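PDB 4AMM: DynE8 from Micromonospora chersina, which probably builds the polyketide precursor of the enediyne dynemicin, its acyltransferase domain, described here, loading the acyl units onto the carrier domain. Local coordinates for residues G187-D192 with G294-R299; E203-A208 with H275-P280; A288-A293 with D318-L323; S307-A312 with V324-G329. All coordinates share one frame; numbering follows the deposited sequence.

Contact 1. Residues G187-D192 with G294-R299; sequences GALDAD and GRLPWR
Leu189 lays its CD2 methyl over one face of the Trp298 indole. This CH-pi contact joins the turn between helices 178-185 and 191-206 of the acyltransferase domain to the loop leaving helix 283-294. The turn opens with a Schellman motif at Gly187 and closes at the N-cap Asp190, whose OD1 accepts from Asp193 N. The buried part is apolar. Leu189 CD2 stands 4.2 Å from the centroid of the six-membered ring of Trp298, displaced toward the rim, and 4.0 Å from Leu296 CD1, the two leucines crossing at about a right angle. Trp298 NE1 bonds to Ala293 O, which helps to fix the rotation of the indole, and Pro319, Val320 and Leu323 of helix 319-328 also pack against it. Pro297 marks the looser margin, its CD 4.3 Å from Leu189 CD1. On the solvent side, Arg299 has CG anti to its carbonyl carbon (chi1 -50°) and an extended chain whose end leads away from the turn, while its CB stays 3.8 Å from Gly187 O. The backbone makes the polar link here: Arg299 N donates to Ala188 O at 2.8 Å, almost straight at 172°.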
loop_
_atom_site.group_PDB
_atom_site.type_symbol
_atom_site.label_atom_id
_atom_site.label_comp_id
_atom_site.label_asym_id
_atom_site.label_seq_id
_atom_site.Cartn_x
_atom_site.Cartn_y
_atom_site.Cartn_z
ATOM N N GLY A 187 -12.638 -11.966 -3.230
ATOM C CA GLY A 187 -13.996 -12.640 -3.276
ATOM C C GLY A 187 -14.354 -13.472 -2.075
ATOM O O GLY A 187 -15.396 -14.174 -2.103
ATOM N N ALA A 188 -13.609 -13.418 -0.953
ATOM C CA ALA A 188 -13.957 -14.233 0.218
ATOM C C ALA A 188 -15.156 -13.686 1.029
ATOM O O ALA A 188 -15.844 -14.426 1.775
ATOM C CB ALA A 188 -12.707 -14.404 1.097
ATOM N N LEU A 189 -15.372 -12.367 0.953
ATOM C CA LEU A 189 -16.407 -11.679 1.652
ATOM C C LEU A 189 -16.823 -10.419 0.892
ATOM O O LEU A 189 -15.966 -9.684 0.374
ATOM C CB LEU A 189 -15.852 -11.270 3.036
ATOM C CG LEU A 189 -16.912 -10.981 4.066
ATOM C CD1 LEU A 189 -17.793 -12.225 4.374
ATOM C CD2 LEU A 189 -16.266 -10.518 5.360
ATOM N N ASP A 190 -18.112 -10.106 0.862
ATOM C CA ASP A 190 -18.547 -8.950 0.169
ATOM C C ASP A 190 -18.215 -7.646 0.871
ATOM O O ASP A 190 -17.825 -7.634 2.105
ATOM C CB ASP A 190 -20.044 -9.033 -0.278
ATOM C CG ASP A 190 -21.043 -8.739 0.860
ATOM O OD1 ASP A 190 -20.651 -8.319 1.981
ATOM O OD2 ASP A 190 -22.283 -8.889 0.609
ATOM N N ALA A 191 -18.339 -6.532 0.178
ATOM C CA ALA A 191 -17.958 -5.252 0.757
ATOM C C ALA A 191 -18.748 -4.914 2.013
ATOM O O ALA A 191 -18.178 -4.356 2.952
ATOM C CB ALA A 191 -18.086 -4.099 -0.290
ATOM N N ASP A 192 -20.067 -5.154 2.053
ATOM C CA ASP A 192 -20.824 -4.727 3.250
ATOM C C ASP A 192 -20.404 -5.544 4.464
ATOM O O ASP A 192 -20.247 -4.963 5.543
ATOM C CB ASP A 192 -22.329 -4.925 3.036
ATOM C CG ASP A 192 -22.935 -3.923 2.063
ATOM O OD1 ASP A 192 -22.379 -2.819 1.757
ATOM O OD2 ASP A 192 -24.050 -4.274 1.579
ATOM N N GLY A 294 -17.469 -15.358 12.972
ATOM C CA GLY A 294 -18.009 -16.692 12.772
ATOM C C GLY A 294 -19.421 -16.655 12.248
ATOM O O GLY A 294 -19.908 -17.685 11.829
ATOM N N ARG A 295 -20.047 -15.490 12.303
ATOM C CA ARG A 295 -21.413 -15.241 11.832
ATOM C C ARG A 295 -21.487 -14.900 10.344
ATOM O O ARG A 295 -22.606 -14.693 9.808
ATOM C CB ARG A 295 -22.029 -14.081 12.617
ATOM C CG ARG A 295 -22.281 -14.330 14.111
ATOM C CD ARG A 295 -22.544 -13.013 14.836
ATOM N NE ARG A 295 -22.696 -13.216 16.284
ATOM C CZ ARG A 295 -22.361 -12.307 17.199
ATOM N NH1 ARG A 295 -21.833 -11.129 16.832
ATOM N NH2 ARG A 295 -22.543 -12.570 18.485
ATOM N N LEU A 296 -20.357 -14.887 9.640
ATOM C CA LEU A 296 -20.383 -14.350 8.258
ATOM C C LEU A 296 -20.282 -15.448 7.239
ATOM O O LEU A 296 -19.629 -16.471 7.444
ATOM C CB LEU A 296 -19.178 -13.360 8.008
ATOM C CG LEU A 296 -19.261 -12.218 8.995
ATOM C CD1 LEU A 296 -17.957 -11.444 8.915
ATOM C CD2 LEU A 296 -20.418 -11.356 8.785
ATOM N N PRO A 297 -20.848 -15.190 6.054
ATOM C CA PRO A 297 -20.892 -16.205 4.983
ATOM C C PRO A 297 -19.590 -16.230 4.141
ATOM O O PRO A 297 -19.597 -15.969 2.921
ATOM C CB PRO A 297 -22.095 -15.732 4.153
ATOM C CG PRO A 297 -21.971 -14.203 4.202
ATOM C CD PRO A 297 -21.513 -13.936 5.677
ATOM N N TRP A 298 -18.505 -16.616 4.771
ATOM C CA TRP A 298 -17.197 -16.707 4.073
ATOM C C TRP A 298 -17.154 -17.590 2.867
ATOM O O TRP A 298 -17.765 -18.707 2.903
ATOM C CB TRP A 298 -16.110 -17.254 5.044
ATOM C CG TRP A 298 -15.851 -16.305 6.200
ATOM C CD1 TRP A 298 -16.382 -16.370 7.467
ATOM C CD2 TRP A 298 -14.989 -15.171 6.182
ATOM N NE1 TRP A 298 -15.944 -15.324 8.231
ATOM C CE2 TRP A 298 -15.089 -14.568 7.463
ATOM C CE3 TRP A 298 -14.210 -14.572 5.186
ATOM C CZ2 TRP A 298 -14.369 -13.419 7.799
ATOM C CZ3 TRP A 298 -13.508 -13.401 5.515
ATOM C CH2 TRP A 298 -13.575 -12.850 6.811
ATOM N N ARG A 299 -16.494 -17.148 1.798
ATOM C CA ARG A 299 -16.211 -18.009 0.632
ATOM C C ARG A 299 -14.718 -18.186 0.456
ATOM O O ARG A 299 -13.927 -17.363 0.930
ATOM C CB ARG A 299 -16.825 -17.378 -0.636
ATOM C CG ARG A 299 -18.306 -16.957 -0.484
ATOM C CD ARG A 299 -19.050 -16.743 -1.799
ATOM N NE ARG A 299 -20.425 -16.286 -1.536
ATOM C CZ ARG A 299 -21.326 -15.941 -2.466
ATOM N NH1 ARG A 299 -21.027 -16.017 -3.767
ATOM N NH2 ARG A 299 -22.542 -15.536 -2.099
#

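Contact 2. Residues E203-A208 with H275-P280; sequences EAMSAA and HAFHSP
The His275 ring presents its NE2 edge to the carbonyls where helix 191-206 gives way to the following loop, with Ala207 O only 3° out of the ring plane. Beside it, the Phe277 ring carries His275 CB over one face, 3.6 Å above the plane, and meets Met205 O at its edge. His275 NE2 shares its N-H between two acceptors. The bond from His275 NE2 to Ala207 O is 3.0 Å and bent to 131°, the donor standing well above that carbonyl plane; the one from His275 NE2 to Ser206 O, at 3.2 Å, is weak. An alanine in place of His275 would probably leave both carbonyls without this donor and the helix end less firmly tied to the loop. The contact lies where the chain passes from helix 191-206 into the small ferredoxin-like subdomain of the acyltransferase fold and where it returns. Nearby, Met205 CE comes obliquely to within 3.5 Å of Phe277 CD1, placed there by the bent turn about its CG-SD bond (chi3 68°). Met282 touches both of these side chains. In the same loop His278 NE2 is hydrogen-bonded to Ser176 OG, in what is probably the GxSxG nucleophile elbow, consistent with the serine-histidine pair of related acyltransferases. Ser279 OG folds back on Ala276 O at 2.7 Å.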
loop_
_atom_site.group_PDB
_atom_site.type_symbol
_atom_site.label_atom_id
_atom_site.label_comp_id
_atom_site.label_asym_id
_atom_site.label_seq_id
_atom_site.Cartn_x
_atom_site.Cartn_y
_atom_site.Cartn_z
ATOM N N GLU A 203 -13.822 -2.043 17.204
ATOM C CA GLU A 203 -14.444 -1.953 18.574
ATOM C C GLU A 203 -13.717 -2.942 19.516
ATOM O O GLU A 203 -13.309 -2.549 20.644
ATOM C CB GLU A 203 -15.931 -2.235 18.456
ATOM C CG GLU A 203 -16.681 -2.271 19.833
ATOM C CD GLU A 203 -18.156 -2.763 19.740
ATOM O OE1 GLU A 203 -18.401 -3.978 19.573
ATOM O OE2 GLU A 203 -19.074 -1.920 19.809
ATOM N N ALA A 204 -13.466 -4.171 19.053
ATOM C CA ALA A 204 -12.838 -5.214 19.984
ATOM C C ALA A 204 -11.416 -4.729 20.345
ATOM O O ALA A 204 -10.998 -4.759 21.514
ATOM C CB ALA A 204 -12.793 -6.579 19.315
ATOM N N MET A 205 -10.667 -4.258 19.377
ATOM C CA MET A 205 -9.266 -3.911 19.585
ATOM C C MET A 205 -9.092 -2.618 20.370
ATOM O O MET A 205 -8.012 -2.381 20.898
ATOM C CB MET A 205 -8.518 -3.789 18.274
ATOM C CG MET A 205 -8.391 -5.189 17.588
ATOM S SD MET A 205 -7.600 -5.224 16.020
ATOM C CE MET A 205 -5.946 -4.802 16.516
ATOM N N SER A 206 -10.118 -1.769 20.459
ATOM C CA SER A 206 -10.016 -0.497 21.208
ATOM C C SER A 206 -10.139 -0.716 22.727
ATOM O O SER A 206 -9.703 0.117 23.434
ATOM C CB SER A 206 -11.133 0.449 20.756
ATOM O OG SER A 206 -12.399 0.045 21.236
ATOM N N ALA A 207 -10.634 -1.850 23.177
ATOM C CA ALA A 207 -10.701 -2.172 24.643
ATOM C C ALA A 207 -9.324 -2.049 25.260
ATOM O O ALA A 207 -8.316 -2.427 24.633
ATOM C CB ALA A 207 -11.247 -3.566 24.826
ATOM N N ALA A 208 -9.199 -1.563 26.491
ATOM C CA ALA A 208 -7.915 -1.470 27.106
ATOM C C ALA A 208 -7.270 -2.798 27.307
ATOM O O ALA A 208 -7.967 -3.818 27.555
ATOM C CB ALA A 208 -8.132 -0.765 28.501
ATOM N N HIS A 275 -1.799 0.442 22.923
ATOM C CA HIS A 275 -2.020 -1.023 22.929
ATOM C C HIS A 275 -0.838 -1.707 22.365
ATOM O O HIS A 275 -0.276 -1.212 21.369
ATOM C CB HIS A 275 -3.182 -1.378 22.065
ATOM C CG HIS A 275 -4.504 -0.844 22.493
ATOM N ND1 HIS A 275 -4.860 0.467 22.272
ATOM C CD2 HIS A 275 -5.569 -1.462 23.063
ATOM C CE1 HIS A 275 -6.125 0.634 22.677
ATOM N NE2 HIS A 275 -6.540 -0.496 23.223
ATOM N N ALA A 276 -0.500 -2.830 22.945
ATOM C CA ALA A 276 0.488 -3.758 22.370
ATOM C C ALA A 276 -0.223 -4.589 21.303
ATOM O O ALA A 276 -0.503 -5.791 21.526
ATOM C CB ALA A 276 1.075 -4.635 23.494
ATOM N N PHE A 277 -0.531 -3.953 20.145
ATOM C CA PHE A 277 -1.164 -4.729 19.086
ATOM C C PHE A 277 -0.182 -5.791 18.648
ATOM O O PHE A 277 1.036 -5.698 18.782
ATOM C CB PHE A 277 -1.424 -3.750 17.915
ATOM C CG PHE A 277 -2.488 -2.726 18.195
ATOM C CD1 PHE A 277 -3.764 -3.070 18.716
ATOM C CD2 PHE A 277 -2.268 -1.426 17.846
ATOM C CE1 PHE A 277 -4.726 -2.051 18.942
ATOM C CE2 PHE A 277 -3.275 -0.424 18.060
ATOM C CZ PHE A 277 -4.461 -0.763 18.575
ATOM N N HIS A 278 -0.779 -6.850 18.120
ATOM C CA HIS A 278 0.011 -8.004 17.599
ATOM C C HIS A 278 0.900 -8.585 18.654
ATOM O O HIS A 278 2.079 -8.906 18.462
ATOM C CB HIS A 278 0.753 -7.594 16.299
ATOM C CG HIS A 278 -0.203 -7.353 15.206
ATOM N ND1 HIS A 278 -0.871 -8.454 14.651
ATOM C CD2 HIS A 278 -0.753 -6.251 14.661
ATOM C CE1 HIS A 278 -1.728 -8.008 13.747
ATOM N NE2 HIS A 278 -1.706 -6.663 13.746
ATOM N N SER A 279 0.276 -8.834 19.834
ATOM C CA SER A 279 0.920 -9.485 20.960
ATOM C C SER A 279 -0.185 -10.287 21.673
ATOM O O SER A 279 -1.361 -10.035 21.496
ATOM C CB SER A 279 1.575 -8.466 21.924
ATOM O OG SER A 279 0.612 -7.930 22.843
ATOM N N PRO A 280 0.232 -11.148 22.621
ATOM C CA PRO A 280 -0.738 -11.843 23.484
ATOM C C PRO A 280 -1.670 -10.951 24.271
ATOM O O PRO A 280 -2.717 -11.442 24.681
ATOM C CB PRO A 280 0.128 -12.682 24.410
ATOM C CG PRO A 280 1.374 -12.984 23.547
ATOM C CD PRO A 280 1.599 -11.713 22.744
#

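Contact 3. Residues A288-A293 with D318-L323; sequences ALRRAA and DPVEVL
Arg290 NH2 donates to Glu321 OE1 at 2.8 Å, and Arg290 NH1 to Glu321 OE2 at 2.9 Å, a salt bridge in which the two terminal nitrogens grip the carboxylate end-on. It spans an antiparallel helix pair of the acyltransferase domain, helices 283-294 and 319-328, whose short segments have axes 9.6 Å apart and inclined at 154°. Both carboxylate oxygens are met on their syn side, although the guanidinium and carboxylate planes are 37° apart. Each partner bends to reach the other: Arg290 at chi3, which swings NE aside, and Glu321 at chi2 (-53°), which swings CD toward the neighbouring helix. An alanine here in place of Glu321 would probably leave the Arg290 guanidinium without its charged mate and more able to turn. Beneath this bridge at the margin the chemistry becomes apolar. Val320 splits its two methyls between neighbours, CG1 lying 4.1 Å from Arg290 CG while CG2 is 4.2 Å from Ala293 CB. Arg290 and Val320 cross at about a right angle, and CG and NH1 of the arginine both touch Val320 CG1. Asp318, at the N-cap of helix 319-328, accepts a weak bond from Val320 N. On the buried side, where Leu197 and Arg201 of helix 191-206 also touch Leu289, the CD2 methyl of Leu289 comes 3.5 Å from Leu323 O.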
loop_
_atom_site.group_PDB
_atom_site.type_symbol
_atom_site.label_atom_id
_atom_site.label_comp_id
_atom_site.label_asym_id
_atom_site.label_seq_id
_atom_site.Cartn_x
_atom_site.Cartn_y
_atom_site.Cartn_z
ATOM N N ALA A 288 -13.513 -11.618 21.051
ATOM C CA ALA A 288 -14.651 -10.870 20.603
ATOM C C ALA A 288 -14.725 -10.875 19.052
ATOM O O ALA A 288 -15.805 -11.092 18.407
ATOM C CB ALA A 288 -14.593 -9.388 21.120
ATOM N N LEU A 289 -13.591 -10.736 18.374
ATOM C CA LEU A 289 -13.558 -10.831 16.936
ATOM C C LEU A 289 -14.041 -12.190 16.486
ATOM O O LEU A 289 -14.756 -12.255 15.441
ATOM C CB LEU A 289 -12.154 -10.540 16.428
ATOM C CG LEU A 289 -12.039 -10.482 14.936
ATOM C CD1 LEU A 289 -12.903 -9.362 14.356
ATOM C CD2 LEU A 289 -10.624 -10.361 14.523
ATOM N N ARG A 290 -13.692 -13.253 17.220
ATOM C CA ARG A 290 -14.196 -14.570 16.787
ATOM C C ARG A 290 -15.720 -14.558 16.692
ATOM O O ARG A 290 -16.294 -15.165 15.757
ATOM C CB ARG A 290 -13.768 -15.619 17.783
ATOM C CG ARG A 290 -14.207 -17.050 17.355
ATOM C CD ARG A 290 -13.750 -18.099 18.353
ATOM N NE ARG A 290 -12.327 -18.430 18.240
ATOM C CZ ARG A 290 -11.823 -19.310 17.373
ATOM N NH1 ARG A 290 -12.641 -19.919 16.506
ATOM N NH2 ARG A 290 -10.517 -19.546 17.348
ATOM N N ARG A 291 -16.376 -13.924 17.631
ATOM C CA ARG A 291 -17.865 -13.932 17.559
ATOM C C ARG A 291 -18.361 -13.258 16.302
ATOM O O ARG A 291 -19.326 -13.766 15.646
ATOM C CB ARG A 291 -18.477 -13.259 18.770
ATOM C CG ARG A 291 -18.063 -13.960 20.076
ATOM C CD ARG A 291 -18.922 -13.482 21.288
ATOM N NE ARG A 291 -18.731 -12.036 21.549
ATOM C CZ ARG A 291 -17.847 -11.502 22.396
ATOM N NH1 ARG A 291 -17.011 -12.268 23.072
ATOM N NH2 ARG A 291 -17.780 -10.172 22.519
ATOM N N ALA A 292 -17.780 -12.122 15.956
ATOM C CA ALA A 292 -18.242 -11.369 14.798
ATOM C C ALA A 292 -17.920 -12.139 13.532
ATOM O O ALA A 292 -18.760 -12.297 12.619
ATOM C CB ALA A 292 -17.658 -9.968 14.770
ATOM N N ALA A 293 -16.728 -12.701 13.477
ATOM C CA ALA A 293 -16.314 -13.377 12.225
ATOM C C ALA A 293 -17.049 -14.674 11.930
ATOM O O ALA A 293 -17.248 -15.022 10.784
ATOM C CB ALA A 293 -14.762 -13.646 12.223
ATOM N N ASP A 318 -9.193 -21.757 7.293
ATOM C CA ASP A 318 -10.424 -21.301 7.962
ATOM C C ASP A 318 -10.230 -19.815 8.299
ATOM O O ASP A 318 -9.369 -19.495 9.099
ATOM C CB ASP A 318 -10.664 -22.112 9.239
ATOM C CG ASP A 318 -11.927 -21.713 9.995
ATOM O OD1 ASP A 318 -12.433 -20.569 9.867
ATOM O OD2 ASP A 318 -12.453 -22.590 10.729
ATOM N N PRO A 319 -10.963 -18.923 7.612
ATOM C CA PRO A 319 -10.733 -17.467 7.773
ATOM C C PRO A 319 -10.992 -17.034 9.215
ATOM O O PRO A 319 -10.340 -16.090 9.662
ATOM C CB PRO A 319 -11.743 -16.817 6.833
ATOM C CG PRO A 319 -12.808 -17.992 6.667
ATOM C CD PRO A 319 -12.071 -19.204 6.657
ATOM N N VAL A 320 -11.932 -17.636 9.948
ATOM C CA VAL A 320 -12.171 -17.279 11.310
ATOM C C VAL A 320 -10.910 -17.578 12.124
ATOM O O VAL A 320 -10.429 -16.701 12.915
ATOM C CB VAL A 320 -13.343 -18.059 11.886
ATOM C CG1 VAL A 320 -13.468 -17.717 13.353
ATOM C CG2 VAL A 320 -14.603 -17.680 11.163
ATOM N N GLU A 321 -10.302 -18.737 11.961
ATOM C CA GLU A 321 -9.128 -19.031 12.755
ATOM C C GLU A 321 -7.963 -18.072 12.406
ATOM O O GLU A 321 -7.219 -17.688 13.311
ATOM C CB GLU A 321 -8.661 -20.483 12.508
ATOM C CG GLU A 321 -9.710 -21.579 12.876
ATOM C CD GLU A 321 -10.247 -21.432 14.300
ATOM O OE1 GLU A 321 -9.492 -20.990 15.206
ATOM O OE2 GLU A 321 -11.444 -21.734 14.524
ATOM N N VAL A 322 -7.772 -17.806 11.122
ATOM C CA VAL A 322 -6.635 -16.997 10.691
ATOM C C VAL A 322 -6.851 -15.590 11.189
ATOM O O VAL A 322 -5.875 -14.970 11.754
ATOM C CB VAL A 322 -6.511 -16.976 9.152
ATOM C CG1 VAL A 322 -5.406 -16.014 8.675
ATOM C CG2 VAL A 322 -6.103 -18.315 8.611
ATOM N N LEU A 323 -8.036 -15.014 11.084
ATOM C CA LEU A 323 -8.249 -13.595 11.465
ATOM C C LEU A 323 -8.244 -13.507 12.960
ATOM O O LEU A 323 -7.973 -12.410 13.482
ATOM C CB LEU A 323 -9.546 -13.008 10.795
ATOM C CG LEU A 323 -9.336 -12.913 9.281
ATOM C CD1 LEU A 323 -10.572 -12.272 8.654
ATOM C CD2 LEU A 323 -8.049 -12.085 8.862
#

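Contact 4. Residues S307-A312 with V324-G329; sequences STVTGA and VRQLTG
Val309 turns CG2 anti to its carbonyl carbon, with CG1 anti to the backbone N (chi1 -175°), and Gln326 sets CG anti to its backbone N (chi1 -179°) before running on extended. The two side chains cross at about a right angle, and Val309 CG2 rests against the length of the glutamine, from CB at 3.7 Å to NE2 at 3.6 Å. Val309 CG1 faces the helix, 4.0 Å from Arg325 CG. That arginine takes the crowded position, CG between backbone N and carbonyl carbon; its chain runs extended to NE and then turns at chi4, and NH2 lies 3.7 Å from Thr310 CG2.

No direct hydrogen bond crosses the contact; two waters do this work. One donates to Thr308 OG1 and accepts from Gln326 NE2, the latter at 2.9 Å, while Thr308 OG1 is also bonded to Gly174 O. The other lies in the guanidinium plane of Arg325, accepting from its NE at 2.9 Å, and gives a weak bond to Val309 O. The loop itself is braced from within: Ser307 OG accepts from Val309 N at 2.9 Å and from Thr310 N, an ST turn extended to an ST motif. Glu179 takes both Ser307 OG and Thr308 N, through OE2 and OE1. Gln326 reaches further, with weak bonds from its NE2 to Ser176 O and from Arg201 NH2 to its OE1. The water-bridged glutamine thus borders what is probably the nucleophile elbow of the acyltransferase active site.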
loop_
_atom_site.group_PDB
_atom_site.type_symbol
_atom_site.label_atom_id
_atom_site.label_comp_id
_atom_site.label_asym_id
_atom_site.label_seq_id
_atom_site.Cartn_x
_atom_site.Cartn_y
_atom_site.Cartn_z
ATOM N N SER A 307 -0.678 -13.999 2.730
ATOM C CA SER A 307 -1.144 -13.646 4.080
ATOM C C SER A 307 0.032 -13.102 4.895
ATOM O O SER A 307 1.092 -13.666 5.004
ATOM C CB SER A 307 -1.643 -14.895 4.730
ATOM O OG SER A 307 -2.068 -14.602 6.102
ATOM N N THR A 308 -0.284 -11.997 5.576
ATOM C CA THR A 308 0.609 -11.467 6.626
ATOM C C THR A 308 0.300 -12.069 7.989
ATOM O O THR A 308 0.917 -11.686 8.998
ATOM C CB THR A 308 0.586 -9.933 6.732
ATOM O OG1 THR A 308 -0.673 -9.442 7.174
ATOM C CG2 THR A 308 1.010 -9.318 5.397
ATOM N N VAL A 309 -0.567 -13.076 8.034
ATOM C CA VAL A 309 -0.740 -13.871 9.282
ATOM C C VAL A 309 0.140 -15.109 9.219
ATOM O O VAL A 309 0.879 -15.442 10.096
ATOM C CB VAL A 309 -2.209 -14.295 9.489
ATOM C CG1 VAL A 309 -2.366 -14.993 10.844
ATOM C CG2 VAL A 309 -3.118 -13.099 9.436
ATOM N N THR A 310 0.059 -15.807 8.070
ATOM C CA THR A 310 0.811 -17.077 7.874
ATOM C C THR A 310 2.095 -16.896 7.157
ATOM O O THR A 310 3.002 -17.747 7.285
ATOM C CB THR A 310 0.004 -18.084 7.095
ATOM O OG1 THR A 310 -0.226 -17.572 5.807
ATOM C CG2 THR A 310 -1.362 -18.340 7.769
ATOM N N GLY A 311 2.303 -15.761 6.496
ATOM C CA GLY A 311 3.478 -15.581 5.665
ATOM C C GLY A 311 3.547 -16.561 4.487
ATOM O O GLY A 311 4.668 -16.881 4.000
ATOM N N ALA A 312 2.382 -17.009 4.078
ATOM C CA ALA A 312 2.230 -18.005 2.980
ATOM C C ALA A 312 1.050 -17.622 2.211
ATOM O O ALA A 312 0.196 -16.811 2.537
ATOM C CB ALA A 312 2.039 -19.423 3.572
ATOM N N VAL A 324 -8.509 -14.549 13.728
ATOM C CA VAL A 324 -8.417 -14.496 15.195
ATOM C C VAL A 324 -6.969 -14.554 15.586
ATOM O O VAL A 324 -6.536 -13.653 16.384
ATOM C CB VAL A 324 -9.258 -15.657 15.855
ATOM C CG1 VAL A 324 -8.950 -15.743 17.278
ATOM C CG2 VAL A 324 -10.797 -15.362 15.687
ATOM N N ARG A 325 -6.165 -15.506 15.152
ATOM C CA ARG A 325 -4.750 -15.514 15.502
ATOM C C ARG A 325 -3.984 -14.350 14.906
ATOM O O ARG A 325 -2.869 -14.082 15.381
ATOM C CB ARG A 325 -4.085 -16.865 15.260
ATOM C CG ARG A 325 -3.830 -17.182 13.839
ATOM C CD ARG A 325 -2.916 -18.427 13.852
ATOM N NE ARG A 325 -2.624 -18.940 12.496
ATOM C CZ ARG A 325 -3.403 -19.764 11.805
ATOM N NH1 ARG A 325 -4.530 -20.265 12.278
ATOM N NH2 ARG A 325 -2.942 -20.184 10.609
ATOM N N GLN A 326 -4.521 -13.665 13.913
ATOM C CA GLN A 326 -3.898 -12.404 13.417
ATOM C C GLN A 326 -3.692 -11.459 14.561
ATOM O O GLN A 326 -2.650 -10.791 14.536
ATOM C CB GLN A 326 -4.790 -11.740 12.442
ATOM C CG GLN A 326 -4.198 -10.431 11.863
ATOM C CD GLN A 326 -4.949 -9.865 10.712
ATOM O OE1 GLN A 326 -6.156 -9.629 10.822
ATOM N NE2 GLN A 326 -4.290 -9.646 9.592
ATOM N N LEU A 327 -4.595 -11.400 15.509
ATOM C CA LEU A 327 -4.510 -10.292 16.475
ATOM C C LEU A 327 -3.419 -10.516 17.497
ATOM O O LEU A 327 -2.871 -9.529 17.992
ATOM C CB LEU A 327 -5.818 -10.121 17.173
ATOM C CG LEU A 327 -6.781 -9.099 16.535
ATOM C CD1 LEU A 327 -7.089 -9.210 15.077
ATOM C CD2 LEU A 327 -8.066 -9.064 17.299
ATOM N N THR A 328 -3.084 -11.790 17.809
ATOM C CA THR A 328 -2.109 -12.054 18.811
ATOM C C THR A 328 -0.695 -12.268 18.276
ATOM O O THR A 328 0.285 -12.156 18.947
ATOM C CB THR A 328 -2.506 -13.286 19.644
ATOM O OG1 THR A 328 -2.875 -14.295 18.716
ATOM C CG2 THR A 328 -3.749 -12.945 20.512
ATOM N N GLY A 329 -0.650 -12.746 17.020
ATOM C CA GLY A 329 0.601 -13.066 16.339
ATOM C C GLY A 329 1.208 -11.870 15.579
ATOM O O GLY A 329 0.545 -10.830 15.380
HETATM O O HOH W 1 -1.451 -9.494 9.909
HETATM O O HOH W 2 0.013 -18.427 11.514
#

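Overall arrangement
Contact 2 lies at the surface, whereas contacts 1, 3 and 4 are partly buried. The turn leading into helix 191-206 serves contact 1, and the end of that helix contact 2, their centres about 23 Å apart; helix 319-328 is shared by contacts 3 and 4. Trp298 joins contact 1 to contact 3, and His278 joins contact 2 to contact 4 through Gly329 O. The chemistry follows the place: an aromatic face and a backbone bond secure a loop to a turn in contact 1, an imidazole ties a helix end in contact 2, a salt bridge at the margin supplements apolar packing between helices in contact 3, and water mediates beside the probable active site in contact 4.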